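Local coordinates for protein prophenoloxidase b (Marsupenaeus japonicus, PDB 3WKY) that probably oxidises monophenols and o-diphenols at a type 3 dicopper centre, serving as the precursor form of a crustacean phenoloxidase of the haemolymph, at residues V428-E433 against P483-T488; P442-H447 against M656-T661; E529-E534 against N550-L555; I489-P494 against A543-H548. All blocks are in the same frame, centred on the assembly; numbering follows the deposited sequence. Where two conformers were deposited one is given.

Interaction 1: V428-E433 against P483-T488; sequences VTVQEE and PDFSYT. With NAG (2-acetamido-2-deoxy-beta-D-glucopyranose), chain F.
Val430 and Glu432 pair with Tyr487 and Phe485 in an antiparallel beta ladder of the immunoglobulin-like domain; the local strand axes run 163° apart in direction. Thr429 with Thr488 and Gln431 with Ser486 form the hydrogen-bonded pairs. The straightest bond is Gln431 N to Ser486 O, 2.8 Å at 178°.

The tight side is the buried face. There Val430 CG2 meets Tyr487 CB at 3.8 Å, while CG1 approaches the Phe485 ring obliquely at CD2. Glu432, its CG anti to the backbone N (chi1 -170°), crosses Pro483, and Glu432 OE2 reaches Pro483 CG at 3.3 Å. Its other oxygen, OE1, accepts hydrogen bonds from Ser441 OG, His447 ND1 and Trp435 NE1. An alanine at Glu432 would probably leave those three donors without their shared acceptor and open a gap beside the Pro483 ring.

The face bearing Thr429, Gln431, Ser486 and Thr488 is the looser one: all four are partly exposed, and Thr429 and Ser486 each adopt two conformers. Thr429 and Thr488 run alongside each other there.

Beyond the ladder, Asp484 OD1 is salt-bridged to Arg576, and Asp484 OD2 accepts a 2.8 Å hydrogen bond from N2 of the N-acetylglucosamine on Asn550.

Interaction 2: P442-H447 against M656-T661; sequences PENLLH and MLQEVT
Leu445 and Thr661 form a parallel beta bridge, with their CA atoms 4.9 Å apart. Thr661 supplies both backbone bonds: Thr661 N donates to Asn444 O at 2.9 Å, and Thr661 O accepts from Leu446 N at 2.9 Å. This pattern, one residue bonded to the two that flank its partner, identifies the bridge as parallel. The chain enters it from a type II turn, Pro442 to Leu445, whose third residue, Asn444, has the positive phi (67°) that the turn requires.

Among the side chains, Leu445 carries the apolar contact: Leu445 CD1 lies 3.8 Å from Thr661 CG2, the two side chains crossing at a slant. The same methyl group also lies close to the carbonyl oxygen of Thr661. The amides of Asn444 and Gln658 meet as well, but the modelled approach of Gln658 NE2 to Asn444 OD1 is too short and bent to be read literally, and Gln658 has a second conformer. A firmer partner of Asn444 OD1 is the backbone N of Val430.

Strand 655-664 is thus flanked by strand 445-456 and, through backbone bonds such as Val660 to Phe590, by strand 588-598 of the mixed sheet. Leu446 and Val660 both touch Val430 of strand 424-432, which belongs to the three-stranded sheet, and Leu657 packs on helix 645-650.

Interaction 3: E529-E534 against N550-L555; sequences EVDVFE and NESSIL. With NAG (2-acetamido-2-deoxy-beta-D-glucopyranose), chain F.
Ser553 turns its OG into the position between backbone N and carbonyl carbon (chi1 53°), and Glu529 reaches it with a chain extended from a CG anti to the backbone N. Ser553 OG then donates to Glu529 OE2 at 2.7 Å, using the carboxylate's anti lone pair, and accepts from Val532 N at 2.9 Å. Two bonds on Ser553 OG therefore hold the hydroxymethyl group in this rotamer.

In the neighbouring Ser552, OG lies anti to the backbone N (chi1 171°), which directs it to Val530 O; the 2.7 Å bond from Ser552 OG to Val530 O comes in tilted from the carbonyl plane. Ser552 OG also accepts from Ile554 N at 3.1 Å, so it links the loop to itself as well as to the strand. A fourth cross-link runs from Ser553 N to Asp531 OD1, 3.0 Å, meeting the carboxylate from above its plane, 41° out of it. Asp531 OD2 is engaged separately, by Arg547 and by the hydroxyl of Tyr487.

The apolar contact is made by Ile554 CG2, which lies against the aliphatic part of Glu529, 3.7 Å from Glu529 CG, the two side chains running antiparallel to one another. The carboxylate of Glu529 has further partners in Ser617 and Tyr224, and its backbone meets Asn228 and Arg232 of helix 218-239, the helix that carries His226 of the dicopper pocket. At the start of segment 550-555, Asn550 ND2 bears the N-linked sugar.

The geometry combines an ST turn at Ser552, a type I turn from Ser552 to Leu555, and a classic beta bulge in which Val530 and Asp531 both face Ile505, on an outermost strand of the mixed sheet.

Interaction 4: I489-P494 against A543-H548; sequences ITVNNP and AYITRH
Ile545, Ile489 and Val491 bury the most surface here, and all three point to the same face of an antiparallel pairing between strands 485-493 and 541-548, whose local axes pass 4.8 Å apart. Ile489 and Ile545 form a hydrogen-bonded pair: Ile489 N to Ile545 O measures 2.8 Å, and the return bond from Ile545 N to Ile489 O is 2.9 Å. Val491 repeats the pattern with Ala543, Val491 N donating to Ala543 O at 2.9 Å and Val491 O accepting from Ala543 N.

Val491 CG2 meets Ile545 CD1 at 3.8 Å, the two side chains crossing diagonally, and Ala543 CB at 4.0 Å. A chi2 of 110°, well off the staggered values, places CD1 of Ile545 there. Ile489 extends away to touch Val425 and Val428 of strand 424-432, whereas Val491 and Ile545 reach Met501 of the other sheet.

The opposite face carries Thr490 and Tyr544, a non-hydrogen-bonded pair whose side chains extend together in one direction. Thr490 OG1 sits at the edge of the ring, near its plane, 3.4 Å from Tyr544 CD1, and Thr490 CG2 is 3.7 Å from Tyr544 CE1. An alanine at Thr490 would remove OG1 and CG2 from the ring edge and would probably leave a gap there, letting the exposed tyrosine turn more freely.

The division of labour is chemical: four backbone bonds set the register, apolar branches face the second sheet in the manner of a beta sandwich, and the polar threonine and tyrosine hydroxyls are kept on the outer face.

From the N terminus, strand 424-432 opens interaction 1 and segment 442-447 opens interaction 2 before 483-488 closes the first loop, so these two contacts cross. Strand 485-493 runs straight on into interaction 4, which opens at 489. Interaction 3 opens at 529 and closes at 550-555, after 543-548 has closed interaction 4; these two also cross. Both lie within the long loop that 656-661 closes in interaction 2, and both follow interaction 1 in series. Interactions 1 and 4 assemble the three-stranded sheet, interaction 2 joins strands of the mixed sheet, and interaction 3 fastens a glycosylated loop to that sheet's edge. Arg547 with Asp531 bridges interactions 3 and 4.

Interaction 1: V428-E433 against P483-T488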
# COMPACT_ATOMS: atom_id res chain seq x y z
N VAL A 428 -41.92 -4.90 -39.56
CA VAL A 428 -42.15 -4.67 -38.15
C VAL A 428 -42.46 -3.19 -38.01
O VAL A 428 -41.78 -2.36 -38.61
CB VAL A 428 -40.88 -4.96 -37.30
CG1 VAL A 428 -41.19 -4.75 -35.83
CG2 VAL A 428 -40.36 -6.37 -37.52
N THR A 429 -43.51 -2.86 -37.26
CA THR A 429 -43.81 -1.47 -36.95
C THR A 429 -44.28 -1.36 -35.51
O THR A 429 -44.97 -2.25 -35.01
CB THR A 429 -44.87 -0.87 -37.90
OG1 THR A 429 -45.12 0.49 -37.55
CG2 THR A 429 -46.17 -1.65 -37.81
N VAL A 430 -43.91 -0.27 -34.85
CA VAL A 430 -44.28 -0.03 -33.47
C VAL A 430 -45.03 1.29 -33.41
O VAL A 430 -44.61 2.27 -34.04
CB VAL A 430 -43.02 -0.00 -32.58
CG1 VAL A 430 -43.35 0.46 -31.17
CG2 VAL A 430 -42.37 -1.38 -32.55
N GLN A 431 -46.13 1.33 -32.67
CA GLN A 431 -46.93 2.55 -32.60
C GLN A 431 -47.46 2.83 -31.20
O GLN A 431 -48.23 2.04 -30.63
CB GLN A 431 -48.09 2.51 -33.61
CG GLN A 431 -49.01 3.73 -33.53
CD GLN A 431 -48.32 5.03 -33.92
OE1 GLN A 431 -47.70 5.12 -34.98
NE2 GLN A 431 -48.41 6.03 -33.06
N GLU A 432 -47.06 3.97 -30.67
CA GLU A 432 -47.53 4.41 -29.37
C GLU A 432 -49.01 4.76 -29.48
O GLU A 432 -49.44 5.37 -30.46
CB GLU A 432 -46.74 5.63 -28.92
CG GLU A 432 -46.99 6.02 -27.48
CD GLU A 432 -45.96 7.01 -26.98
OE1 GLU A 432 -45.96 8.17 -27.44
OE2 GLU A 432 -45.16 6.61 -26.10
N GLU A 433 -49.78 4.34 -28.48
CA GLU A 433 -51.21 4.61 -28.45
C GLU A 433 -51.48 6.06 -28.06
O GLU A 433 -50.58 6.76 -27.57
CB GLU A 433 -51.90 3.67 -27.47
CG GLU A 433 -53.09 2.89 -28.05
CD GLU A 433 -52.69 1.91 -29.14
OE1 GLU A 433 -52.60 0.69 -28.86
OE2 GLU A 433 -52.47 2.34 -30.29
N PRO A 483 -46.71 5.59 -21.91
CA PRO A 483 -47.99 5.32 -22.60
C PRO A 483 -48.06 3.89 -23.12
O PRO A 483 -47.01 3.32 -23.43
CB PRO A 483 -47.95 6.28 -23.80
CG PRO A 483 -46.98 7.35 -23.43
CD PRO A 483 -45.94 6.67 -22.55
N ASP A 484 -49.26 3.32 -23.23
CA ASP A 484 -49.41 2.04 -23.93
C ASP A 484 -48.86 2.14 -25.35
O ASP A 484 -48.87 3.22 -25.95
CB ASP A 484 -50.89 1.61 -24.03
CG ASP A 484 -51.50 1.26 -22.68
OD1 ASP A 484 -50.76 0.97 -21.72
OD2 ASP A 484 -52.75 1.25 -22.60
N PHE A 485 -48.39 1.02 -25.88
CA PHE A 485 -48.01 0.96 -27.28
C PHE A 485 -48.38 -0.40 -27.85
O PHE A 485 -48.63 -1.36 -27.10
CB PHE A 485 -46.51 1.23 -27.49
CG PHE A 485 -45.60 0.24 -26.83
CD1 PHE A 485 -45.21 0.41 -25.50
CD2 PHE A 485 -45.09 -0.84 -27.54
CE1 PHE A 485 -44.37 -0.50 -24.89
CE2 PHE A 485 -44.24 -1.76 -26.93
CZ PHE A 485 -43.87 -1.58 -25.60
N SER A 486 -48.45 -0.48 -29.17
CA SER A 486 -48.63 -1.77 -29.82
C SER A 486 -47.57 -1.94 -30.90
O SER A 486 -46.87 -0.99 -31.26
CB SER A 486 -50.01 -1.89 -30.44
OG SER A 486 -50.08 -1.13 -31.63
N TYR A 487 -47.42 -3.16 -31.39
CA TYR A 487 -46.53 -3.41 -32.52
C TYR A 487 -47.20 -4.40 -33.46
O TYR A 487 -48.03 -5.21 -33.04
CB TYR A 487 -45.15 -3.92 -32.06
CG TYR A 487 -45.15 -5.27 -31.38
CD1 TYR A 487 -45.22 -6.44 -32.12
CD2 TYR A 487 -45.05 -5.37 -30.00
CE1 TYR A 487 -45.22 -7.67 -31.51
CE2 TYR A 487 -45.04 -6.61 -29.38
CZ TYR A 487 -45.13 -7.75 -30.13
OH TYR A 487 -45.13 -8.98 -29.51
N THR A 488 -46.83 -4.35 -34.73
CA THR A 488 -47.36 -5.30 -35.71
C THR A 488 -46.22 -5.95 -36.48
O THR A 488 -45.33 -5.27 -36.99
CB THR A 488 -48.35 -4.63 -36.67
OG1 THR A 488 -49.46 -4.12 -35.92
CG2 THR A 488 -48.87 -5.64 -37.71
C1 NAG F . -52.82 -1.09 -19.77
C2 NAG F . -54.24 -0.60 -20.09
C3 NAG F . -54.43 0.81 -19.53
C4 NAG F . -54.17 0.79 -18.03
C5 NAG F . -52.84 0.12 -17.70
C6 NAG F . -52.75 -0.13 -16.20
C7 NAG F . -55.55 -1.38 -21.99
C8 NAG F . -56.11 -0.97 -23.32
N2 NAG F . -54.53 -0.65 -21.52
O3 NAG F . -55.74 1.26 -19.78
O4 NAG F . -54.16 2.12 -17.54
O5 NAG F . -52.69 -1.12 -18.36
O6 NAG F . -53.49 -1.29 -15.89
O7 NAG F . -56.02 -2.34 -21.38

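Interaction 2: P442-H447 against M656-T661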
# COMPACT_ATOMS: atom_id res chain seq x y z
N PRO A 442 -45.29 9.81 -33.79
CA PRO A 442 -44.73 9.24 -35.01
C PRO A 442 -44.46 7.76 -34.78
O PRO A 442 -44.28 7.33 -33.64
CB PRO A 442 -43.42 9.99 -35.18
CG PRO A 442 -43.66 11.30 -34.52
CD PRO A 442 -44.55 11.01 -33.35
N GLU A 443 -44.46 6.99 -35.86
CA GLU A 443 -44.21 5.56 -35.81
C GLU A 443 -42.84 5.26 -35.21
O GLU A 443 -41.88 5.99 -35.46
CB GLU A 443 -44.26 5.01 -37.23
CG GLU A 443 -44.71 3.58 -37.36
CD GLU A 443 -45.13 3.24 -38.78
OE1 GLU A 443 -44.41 2.47 -39.44
OE2 GLU A 443 -46.18 3.76 -39.22
N ASN A 444 -42.75 4.17 -34.45
CA ASN A 444 -41.49 3.67 -33.89
C ASN A 444 -40.85 4.58 -32.84
O ASN A 444 -39.64 4.52 -32.61
CB ASN A 444 -40.50 3.34 -35.00
CG ASN A 444 -41.08 2.36 -35.99
OD1 ASN A 444 -41.65 1.34 -35.60
ND2 ASN A 444 -40.96 2.68 -37.28
N LEU A 445 -41.68 5.41 -32.21
CA LEU A 445 -41.25 6.30 -31.14
C LEU A 445 -42.03 5.99 -29.87
O LEU A 445 -43.27 5.95 -29.88
CB LEU A 445 -41.45 7.76 -31.53
CG LEU A 445 -41.15 8.83 -30.47
CD1 LEU A 445 -39.67 8.84 -30.08
CD2 LEU A 445 -41.58 10.22 -30.93
N LEU A 446 -41.31 5.76 -28.77
CA LEU A 446 -41.93 5.50 -27.48
C LEU A 446 -41.53 6.59 -26.50
O LEU A 446 -40.44 7.17 -26.62
CB LEU A 446 -41.51 4.13 -26.93
CG LEU A 446 -41.85 2.91 -27.79
CD1 LEU A 446 -41.41 1.63 -27.10
CD2 LEU A 446 -43.34 2.87 -28.10
N HIS A 447 -42.40 6.89 -25.54
CA HIS A 447 -42.07 7.92 -24.56
C HIS A 447 -42.10 7.39 -23.13
O HIS A 447 -42.71 6.37 -22.84
CB HIS A 447 -43.04 9.11 -24.65
CG HIS A 447 -42.88 9.93 -25.89
ND1 HIS A 447 -43.68 9.77 -26.99
CD2 HIS A 447 -42.00 10.92 -26.20
CE1 HIS A 447 -43.31 10.63 -27.93
NE2 HIS A 447 -42.30 11.34 -27.47
N MET A 656 -35.86 -10.53 -38.22
CA MET A 656 -35.78 -9.16 -38.71
C MET A 656 -35.32 -8.21 -37.60
O MET A 656 -35.72 -8.36 -36.45
CB MET A 656 -37.13 -8.69 -39.28
CG MET A 656 -37.15 -7.23 -39.73
SD MET A 656 -38.45 -6.91 -40.98
CE MET A 656 -37.77 -7.77 -42.40
N LEU A 657 -34.48 -7.25 -37.96
CA LEU A 657 -33.99 -6.28 -36.99
C LEU A 657 -34.64 -4.92 -37.20
O LEU A 657 -34.36 -4.22 -38.18
CB LEU A 657 -32.47 -6.15 -37.07
CG LEU A 657 -31.84 -5.22 -36.03
CD1 LEU A 657 -31.97 -5.84 -34.64
CD2 LEU A 657 -30.38 -4.91 -36.38
N GLN A 658 -35.53 -4.55 -36.29
CA GLN A 658 -36.21 -3.27 -36.34
C GLN A 658 -35.49 -2.31 -35.37
O GLN A 658 -34.58 -2.73 -34.64
CB GLN A 658 -37.72 -3.49 -36.03
CG GLN A 658 -38.51 -2.38 -35.33
CD GLN A 658 -39.16 -1.38 -36.27
OE1 GLN A 658 -38.79 -1.25 -37.43
NE2 GLN A 658 -40.15 -0.65 -35.74
N GLU A 659 -35.89 -1.05 -35.38
CA GLU A 659 -35.26 -0.04 -34.55
C GLU A 659 -36.34 0.88 -34.01
O GLU A 659 -37.26 1.26 -34.75
CB GLU A 659 -34.28 0.74 -35.42
CG GLU A 659 -33.15 1.38 -34.70
CD GLU A 659 -32.07 1.91 -35.64
OE1 GLU A 659 -32.16 3.09 -36.03
OE2 GLU A 659 -31.15 1.14 -36.00
N VAL A 660 -36.28 1.22 -32.72
CA VAL A 660 -37.19 2.21 -32.16
C VAL A 660 -36.41 3.30 -31.45
O VAL A 660 -35.24 3.10 -31.09
CB VAL A 660 -38.23 1.59 -31.19
CG1 VAL A 660 -39.00 0.47 -31.88
CG2 VAL A 660 -37.56 1.08 -29.91
N THR A 661 -37.05 4.46 -31.27
CA THR A 661 -36.47 5.55 -30.50
C THR A 661 -37.27 5.67 -29.22
O THR A 661 -38.50 5.56 -29.24
CB THR A 661 -36.52 6.87 -31.30
OG1 THR A 661 -35.74 6.72 -32.49
CG2 THR A 661 -35.97 8.03 -30.48

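Interaction 3: E529-E534 against N550-L555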
# COMPACT_ATOMS: atom_id res chain seq x y z
N GLU A 529 -36.07 -9.33 -22.76
CA GLU A 529 -37.33 -9.79 -23.34
C GLU A 529 -38.35 -8.67 -23.44
O GLU A 529 -38.61 -7.95 -22.47
CB GLU A 529 -37.89 -10.97 -22.53
CG GLU A 529 -39.19 -11.57 -23.11
CD GLU A 529 -39.59 -12.85 -22.41
OE1 GLU A 529 -38.69 -13.66 -22.06
OE2 GLU A 529 -40.81 -13.05 -22.20
N VAL A 530 -38.95 -8.52 -24.63
CA VAL A 530 -40.03 -7.58 -24.86
C VAL A 530 -41.34 -8.38 -24.88
O VAL A 530 -42.32 -8.02 -24.23
CB VAL A 530 -39.88 -6.87 -26.21
CG1 VAL A 530 -41.15 -6.08 -26.58
CG2 VAL A 530 -38.67 -5.96 -26.19
N ASP A 531 -41.31 -9.50 -25.61
CA ASP A 531 -42.50 -10.33 -25.80
C ASP A 531 -42.10 -11.64 -26.46
O ASP A 531 -41.47 -11.65 -27.53
CB ASP A 531 -43.51 -9.58 -26.68
CG ASP A 531 -44.96 -10.00 -26.43
OD1 ASP A 531 -45.23 -10.82 -25.52
OD2 ASP A 531 -45.85 -9.47 -27.13
N VAL A 532 -42.45 -12.75 -25.82
CA VAL A 532 -42.19 -14.08 -26.36
C VAL A 532 -43.47 -14.87 -26.18
O VAL A 532 -43.90 -15.10 -25.05
CB VAL A 532 -41.02 -14.79 -25.62
CG1 VAL A 532 -40.95 -16.27 -26.01
CG2 VAL A 532 -39.70 -14.09 -25.91
N PHE A 533 -44.11 -15.28 -27.28
CA PHE A 533 -45.43 -15.88 -27.18
C PHE A 533 -45.77 -16.70 -28.43
O PHE A 533 -45.20 -16.45 -29.50
CB PHE A 533 -46.48 -14.78 -27.01
CG PHE A 533 -46.66 -13.94 -28.24
CD1 PHE A 533 -45.80 -12.88 -28.51
CD2 PHE A 533 -47.68 -14.22 -29.14
CE1 PHE A 533 -45.95 -12.11 -29.64
CE2 PHE A 533 -47.83 -13.46 -30.28
CZ PHE A 533 -46.97 -12.40 -30.54
N GLU A 534 -46.69 -17.66 -28.30
CA GLU A 534 -47.14 -18.41 -29.47
C GLU A 534 -48.34 -17.73 -30.13
O GLU A 534 -49.23 -17.21 -29.47
CB GLU A 534 -47.49 -19.86 -29.13
CG GLU A 534 -47.88 -20.69 -30.36
CD GLU A 534 -48.10 -22.16 -30.07
OE1 GLU A 534 -47.65 -22.64 -29.00
OE2 GLU A 534 -48.72 -22.84 -30.92
N ASN A 550 -49.78 -4.18 -22.96
CA ASN A 550 -50.35 -4.80 -21.76
C ASN A 550 -50.45 -6.31 -21.87
O ASN A 550 -50.73 -6.99 -20.89
CB ASN A 550 -51.75 -4.24 -21.44
CG ASN A 550 -51.71 -2.91 -20.71
OD1 ASN A 550 -50.65 -2.33 -20.49
ND2 ASN A 550 -52.90 -2.42 -20.33
N GLU A 551 -50.24 -6.85 -23.07
CA GLU A 551 -50.30 -8.30 -23.26
C GLU A 551 -48.94 -8.96 -23.12
O GLU A 551 -48.84 -10.18 -23.21
CB GLU A 551 -50.81 -8.65 -24.67
CG GLU A 551 -52.12 -8.05 -25.09
CD GLU A 551 -52.52 -8.52 -26.49
OE1 GLU A 551 -53.15 -9.59 -26.59
OE2 GLU A 551 -52.18 -7.83 -27.47
N SER A 552 -47.89 -8.16 -22.93
CA SER A 552 -46.53 -8.70 -22.97
C SER A 552 -46.31 -9.92 -22.07
O SER A 552 -46.82 -9.98 -20.96
CB SER A 552 -45.51 -7.64 -22.56
OG SER A 552 -44.24 -8.25 -22.41
N SER A 553 -45.52 -10.86 -22.57
CA SER A 553 -45.18 -12.06 -21.81
C SER A 553 -44.48 -11.74 -20.48
O SER A 553 -44.50 -12.57 -19.56
CB SER A 553 -44.26 -12.94 -22.64
OG SER A 553 -43.15 -12.19 -23.10
N ILE A 554 -43.87 -10.57 -20.36
CA ILE A 554 -43.12 -10.27 -19.12
C ILE A 554 -44.03 -9.75 -18.00
O ILE A 554 -43.62 -9.68 -16.84
CB ILE A 554 -41.95 -9.29 -19.34
CG1 ILE A 554 -42.48 -7.87 -19.58
CG2 ILE A 554 -41.03 -9.79 -20.49
CD1 ILE A 554 -41.38 -6.82 -19.80
N LEU A 555 -45.27 -9.42 -18.35
CA LEU A 555 -46.26 -8.97 -17.37
C LEU A 555 -47.12 -10.15 -16.93
O LEU A 555 -47.20 -11.16 -17.62
CB LEU A 555 -47.14 -7.88 -17.98
CG LEU A 555 -46.39 -6.66 -18.55
CD1 LEU A 555 -47.35 -5.70 -19.25
CD2 LEU A 555 -45.63 -5.94 -17.41
C1 NAG F . -52.82 -1.09 -19.77
C2 NAG F . -54.24 -0.60 -20.09
C3 NAG F . -54.43 0.81 -19.53
C4 NAG F . -54.17 0.79 -18.03
C5 NAG F . -52.84 0.12 -17.70
C6 NAG F . -52.75 -0.13 -16.20
C7 NAG F . -55.55 -1.38 -21.99
C8 NAG F . -56.11 -0.97 -23.32
N2 NAG F . -54.53 -0.65 -21.52
O3 NAG F . -55.74 1.26 -19.78
O4 NAG F . -54.16 2.12 -17.54
O5 NAG F . -52.69 -1.12 -18.36
O6 NAG F . -53.49 -1.29 -15.89
O7 NAG F . -56.02 -2.34 -21.38

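Interaction 4: I489-P494 against A543-H548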
# COMPACT_ATOMS: atom_id res chain seq x y z
N ILE A 489 -46.26 -7.28 -36.53
CA ILE A 489 -45.28 -8.04 -37.29
C ILE A 489 -45.98 -8.56 -38.54
O ILE A 489 -47.02 -9.20 -38.45
CB ILE A 489 -44.76 -9.24 -36.49
CG1 ILE A 489 -44.28 -8.81 -35.09
CG2 ILE A 489 -43.64 -9.95 -37.26
CD1 ILE A 489 -43.25 -7.70 -35.10
N THR A 490 -45.39 -8.28 -39.70
CA THR A 490 -45.90 -8.83 -40.95
C THR A 490 -45.06 -10.06 -41.29
O THR A 490 -43.83 -9.97 -41.38
CB THR A 490 -45.79 -7.81 -42.09
OG1 THR A 490 -46.50 -6.61 -41.72
CG2 THR A 490 -46.39 -8.37 -43.39
N VAL A 491 -45.72 -11.21 -41.47
CA VAL A 491 -45.00 -12.43 -41.80
C VAL A 491 -45.55 -13.08 -43.07
O VAL A 491 -46.65 -12.75 -43.52
CB VAL A 491 -45.03 -13.45 -40.66
CG1 VAL A 491 -44.53 -12.83 -39.36
CG2 VAL A 491 -46.43 -14.01 -40.47
N ASN A 492 -44.79 -14.01 -43.64
CA ASN A 492 -45.28 -14.82 -44.74
C ASN A 492 -45.10 -16.30 -44.47
O ASN A 492 -44.02 -16.73 -44.06
CB ASN A 492 -44.60 -14.46 -46.06
CG ASN A 492 -45.25 -15.17 -47.25
OD1 ASN A 492 -46.45 -15.01 -47.49
ND2 ASN A 492 -44.47 -15.96 -47.99
N ASN A 493 -46.16 -17.06 -44.68
CA ASN A 493 -46.08 -18.51 -44.66
C ASN A 493 -46.08 -18.96 -46.11
O ASN A 493 -47.11 -18.91 -46.77
CB ASN A 493 -47.28 -19.10 -43.92
CG ASN A 493 -47.33 -20.61 -43.97
OD1 ASN A 493 -46.46 -21.27 -44.54
ND2 ASN A 493 -48.35 -21.18 -43.34
N PRO A 494 -44.91 -19.37 -46.61
CA PRO A 494 -44.78 -19.77 -48.02
C PRO A 494 -45.12 -21.24 -48.24
O PRO A 494 -45.06 -21.71 -49.37
CB PRO A 494 -43.29 -19.55 -48.30
CG PRO A 494 -42.63 -19.85 -46.97
CD PRO A 494 -43.60 -19.32 -45.92
N ALA A 543 -49.58 -12.71 -43.15
CA ALA A 543 -50.37 -12.45 -41.95
C ALA A 543 -49.80 -11.27 -41.18
O ALA A 543 -48.60 -10.97 -41.27
CB ALA A 543 -50.42 -13.69 -41.05
N TYR A 544 -50.68 -10.58 -40.46
CA TYR A 544 -50.29 -9.47 -39.61
C TYR A 544 -50.58 -9.87 -38.18
O TYR A 544 -51.70 -10.29 -37.86
CB TYR A 544 -51.06 -8.20 -39.98
CG TYR A 544 -50.96 -7.84 -41.45
CD1 TYR A 544 -49.85 -7.16 -41.93
CD2 TYR A 544 -51.96 -8.19 -42.35
CE1 TYR A 544 -49.74 -6.83 -43.26
CE2 TYR A 544 -51.85 -7.87 -43.69
CZ TYR A 544 -50.74 -7.19 -44.14
OH TYR A 544 -50.62 -6.85 -45.46
N ILE A 545 -49.58 -9.78 -37.31
CA ILE A 545 -49.77 -10.13 -35.91
C ILE A 545 -49.52 -8.88 -35.08
O ILE A 545 -48.43 -8.29 -35.14
CB ILE A 545 -48.84 -11.27 -35.46
CG1 ILE A 545 -49.11 -12.54 -36.27
CG2 ILE A 545 -49.03 -11.56 -33.98
CD1 ILE A 545 -48.00 -12.89 -37.22
N THR A 546 -50.53 -8.47 -34.32
CA THR A 546 -50.49 -7.23 -33.56
C THR A 546 -50.57 -7.55 -32.08
O THR A 546 -51.44 -8.32 -31.65
CB THR A 546 -51.68 -6.33 -33.93
OG1 THR A 546 -51.51 -5.84 -35.27
CG2 THR A 546 -51.77 -5.14 -32.97
N ARG A 547 -49.66 -6.98 -31.29
CA ARG A 547 -49.67 -7.17 -29.85
C ARG A 547 -49.69 -5.83 -29.14
O ARG A 547 -49.01 -4.89 -29.55
CB ARG A 547 -48.44 -7.96 -29.41
CG ARG A 547 -48.50 -9.43 -29.76
CD ARG A 547 -49.31 -10.21 -28.74
NE ARG A 547 -48.47 -10.63 -27.62
CZ ARG A 547 -48.83 -11.51 -26.70
NH1 ARG A 547 -50.03 -12.07 -26.75
NH2 ARG A 547 -48.00 -11.83 -25.72
N HIS A 548 -50.48 -5.75 -28.08
CA HIS A 548 -50.56 -4.56 -27.23
C HIS A 548 -49.55 -4.72 -26.10
O HIS A 548 -49.28 -5.84 -25.67
CB HIS A 548 -51.96 -4.41 -26.62
CG HIS A 548 -52.17 -3.13 -25.88
ND1 HIS A 548 -51.72 -2.93 -24.59
CD2 HIS A 548 -52.79 -1.98 -26.24
CE1 HIS A 548 -52.05 -1.71 -24.19
NE2 HIS A 548 -52.70 -1.12 -25.17